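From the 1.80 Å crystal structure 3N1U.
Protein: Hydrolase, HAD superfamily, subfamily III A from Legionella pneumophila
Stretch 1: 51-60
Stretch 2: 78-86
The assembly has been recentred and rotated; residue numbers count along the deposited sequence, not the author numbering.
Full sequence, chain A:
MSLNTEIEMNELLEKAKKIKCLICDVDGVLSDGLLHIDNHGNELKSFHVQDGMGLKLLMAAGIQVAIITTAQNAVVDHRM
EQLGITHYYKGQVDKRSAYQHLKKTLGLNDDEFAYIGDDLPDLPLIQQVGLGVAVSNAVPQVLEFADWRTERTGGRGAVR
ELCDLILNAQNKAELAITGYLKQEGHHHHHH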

# COMPACT_ATOMS: atom_id res chain seq x y z
N ASP A 51 -0.09 2.33 -15.98
CA ASP A 51 -1.28 3.00 -16.49
C ASP A 51 -0.88 4.16 -17.34
O ASP A 51 -1.48 4.40 -18.39
CB ASP A 51 -2.12 3.54 -15.31
CG ASP A 51 -2.80 2.48 -14.51
OD1 ASP A 51 -3.10 1.38 -14.99
OD2 ASP A 51 -3.08 2.81 -13.31
N GLY A 52 0.13 4.92 -16.91
CA GLY A 52 0.64 6.03 -17.74
C GLY A 52 1.14 5.52 -19.11
O GLY A 52 0.84 6.10 -20.15
N MSE A 53 1.83 4.39 -19.12
CA MSE A 53 2.26 3.76 -20.39
C MSE A 53 1.06 3.32 -21.23
O MSE A 53 1.07 3.50 -22.46
CB MSE A 53 3.19 2.55 -20.08
CG MSE A 53 3.52 1.69 -21.27
SE MSE A 53 4.72 2.70 -22.46
CE MSE A 53 6.25 2.47 -21.34
N GLY A 54 0.05 2.70 -20.59
CA GLY A 54 -1.24 2.36 -21.25
C GLY A 54 -1.84 3.54 -22.03
O GLY A 54 -2.16 3.43 -23.23
N LEU A 55 -1.94 4.66 -21.35
CA LEU A 55 -2.50 5.85 -22.01
C LEU A 55 -1.62 6.34 -23.13
O LEU A 55 -2.12 6.72 -24.18
CB LEU A 55 -2.77 6.95 -20.95
CG LEU A 55 -3.73 6.52 -19.81
CD1 LEU A 55 -3.99 7.71 -18.86
CD2 LEU A 55 -5.10 6.01 -20.41
N LYS A 56 -0.30 6.31 -22.94
CA LYS A 56 0.59 6.71 -24.03
C LYS A 56 0.54 5.78 -25.22
O LYS A 56 0.72 6.22 -26.39
CB LYS A 56 2.04 6.84 -23.53
CG LYS A 56 2.29 7.99 -22.57
CD LYS A 56 3.68 7.82 -22.00
CE LYS A 56 4.14 9.07 -21.28
NZ LYS A 56 5.56 8.83 -20.85
N LEU A 57 0.33 4.49 -24.95
CA LEU A 57 0.19 3.54 -26.06
C LEU A 57 -1.10 3.80 -26.82
O LEU A 57 -1.13 3.68 -28.06
CB LEU A 57 0.20 2.10 -25.55
CG LEU A 57 1.58 1.58 -25.03
CD1 LEU A 57 1.50 0.24 -24.27
CD2 LEU A 57 2.56 1.45 -26.16
N LEU A 58 -2.20 4.07 -26.12
CA LEU A 58 -3.42 4.39 -26.88
C LEU A 58 -3.17 5.57 -27.78
O LEU A 58 -3.51 5.58 -28.98
CB LEU A 58 -4.59 4.73 -25.93
CG LEU A 58 -5.22 3.56 -25.17
CD1 LEU A 58 -6.40 4.08 -24.31
CD2 LEU A 58 -5.69 2.50 -26.15
N MSE A 59 -2.60 6.62 -27.22
CA MSE A 59 -2.38 7.83 -28.03
C MSE A 59 -1.41 7.62 -29.20
O MSE A 59 -1.61 8.22 -30.28
CB MSE A 59 -1.94 8.98 -27.10
CG MSE A 59 -3.10 9.40 -26.12
SE MSE A 59 -2.57 11.03 -25.12
CE MSE A 59 -1.63 10.08 -23.76
N ALA A 60 -0.36 6.80 -29.00
CA ALA A 60 0.56 6.44 -30.09
C ALA A 60 -0.16 5.70 -31.20
O ALA A 60 0.25 5.79 -32.35
CB ALA A 60 1.76 5.58 -29.56
N HIS A 78 -0.76 18.61 -13.00
CA HIS A 78 0.64 18.15 -13.16
C HIS A 78 0.70 16.80 -13.81
O HIS A 78 1.51 16.58 -14.71
CB HIS A 78 1.39 18.12 -11.83
CG HIS A 78 1.69 19.48 -11.29
ND1 HIS A 78 1.17 19.95 -10.10
CD2 HIS A 78 2.46 20.48 -11.79
CE1 HIS A 78 1.61 21.18 -9.89
NE2 HIS A 78 2.39 21.52 -10.90
N ARG A 79 -0.16 15.89 -13.38
CA ARG A 79 -0.19 14.56 -14.01
C ARG A 79 -0.64 14.59 -15.48
O ARG A 79 -0.08 13.89 -16.33
CB ARG A 79 -1.05 13.58 -13.20
CG ARG A 79 -1.05 12.14 -13.76
CD ARG A 79 0.35 11.47 -13.65
NE ARG A 79 0.33 10.04 -14.00
CZ ARG A 79 1.39 9.39 -14.50
NH1 ARG A 79 2.55 10.05 -14.74
NH2 ARG A 79 1.30 8.11 -14.81
N MSE A 80 -1.67 15.38 -15.79
CA MSE A 80 -2.12 15.44 -17.16
C MSE A 80 -1.03 16.00 -18.07
O MSE A 80 -0.89 15.53 -19.20
CB MSE A 80 -3.36 16.33 -17.28
CG MSE A 80 -4.54 15.88 -16.49
SE MSE A 80 -5.30 14.18 -17.10
CE MSE A 80 -4.27 13.00 -15.85
N GLU A 81 -0.34 17.03 -17.60
CA GLU A 81 0.79 17.63 -18.35
C GLU A 81 1.90 16.59 -18.58
O GLU A 81 2.44 16.52 -19.68
CB GLU A 81 1.36 18.84 -17.61
CG GLU A 81 2.61 19.42 -18.33
CD GLU A 81 3.26 20.61 -17.62
OE1 GLU A 81 3.79 21.47 -18.35
OE2 GLU A 81 3.25 20.69 -16.36
N GLN A 82 2.21 15.77 -17.56
CA GLN A 82 3.22 14.70 -17.66
C GLN A 82 2.86 13.75 -18.76
O GLN A 82 3.75 13.34 -19.53
CB GLN A 82 3.34 13.85 -16.37
CG GLN A 82 4.19 14.45 -15.29
CD GLN A 82 4.39 13.52 -14.09
OE1 GLN A 82 3.69 12.50 -13.91
NE2 GLN A 82 5.35 13.89 -13.23
N LEU A 83 1.59 13.37 -18.82
CA LEU A 83 1.13 12.40 -19.81
C LEU A 83 0.76 12.98 -21.19
O LEU A 83 0.50 12.23 -22.13
CB LEU A 83 -0.05 11.61 -19.24
CG LEU A 83 0.32 10.69 -18.06
CD1 LEU A 83 -0.94 9.96 -17.58
CD2 LEU A 83 1.47 9.73 -18.41
N GLY A 84 0.79 14.30 -21.31
CA GLY A 84 0.39 14.98 -22.58
C GLY A 84 -1.09 14.85 -22.90
O GLY A 84 -1.52 14.90 -24.07
N ILE A 85 -1.90 14.73 -21.85
CA ILE A 85 -3.35 14.62 -22.03
C ILE A 85 -3.96 16.00 -22.01
O ILE A 85 -3.92 16.66 -20.97
CB ILE A 85 -3.99 13.79 -20.87
CG1 ILE A 85 -3.58 12.32 -21.08
CG2 ILE A 85 -5.53 13.96 -20.89
CD1 ILE A 85 -3.70 11.41 -19.89
N THR A 86 -4.55 16.42 -23.13
CA THR A 86 -5.13 17.77 -23.21
C THR A 86 -6.66 17.83 -22.96
O THR A 86 -7.16 18.86 -22.51
CB THR A 86 -4.81 18.48 -24.52
OG1 THR A 86 -5.43 17.77 -25.58
CG2 THR A 86 -3.29 18.51 -24.74

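Helix 51-60 packs against the C-terminal end of helix 78-83 and the turn that follows it, the two axes crossing at -49° with a closest approach of 11.2 Å. No hydrogen bond spans the contact, which rests on van der Waals packing. The closest pair of CA atoms across the contact is that of Gly-52 and Leu-83, 6.7 Å apart. Having no side chain, Gly-52 leaves room for two partners: its CA is 3.7 Å from Arg-79 NH2 and 3.9 Å from Leu-83 CD2. A CB here would point toward the second stretch and fall 2.6 Å from Arg-79 NH2, a clash. The guanidinium is also tied within its own helix, where Arg-79 NH1 donates to Gln-82 OE1 at 2.8 Å.

One turn on, Leu-55 points toward the partner, and its CD1 meets both Leu-83 CD1 at 4.0 Å and Ile-85 CD1 at 3.9 Å. The extended side chain of Lys-56 contributes its aliphatic part, with CE 4.0 Å from Leu-83 CD2. Leu-83 thus touches residues along much of the first helix and has the largest covered area. Met-59, a selenomethionine, closes the contact: its CE lies 3.4 Å from Leu-83 O and 4.0 Å from Ile-85 CG1, beside the Schellman turn in which Gly-84 adopts positive phi.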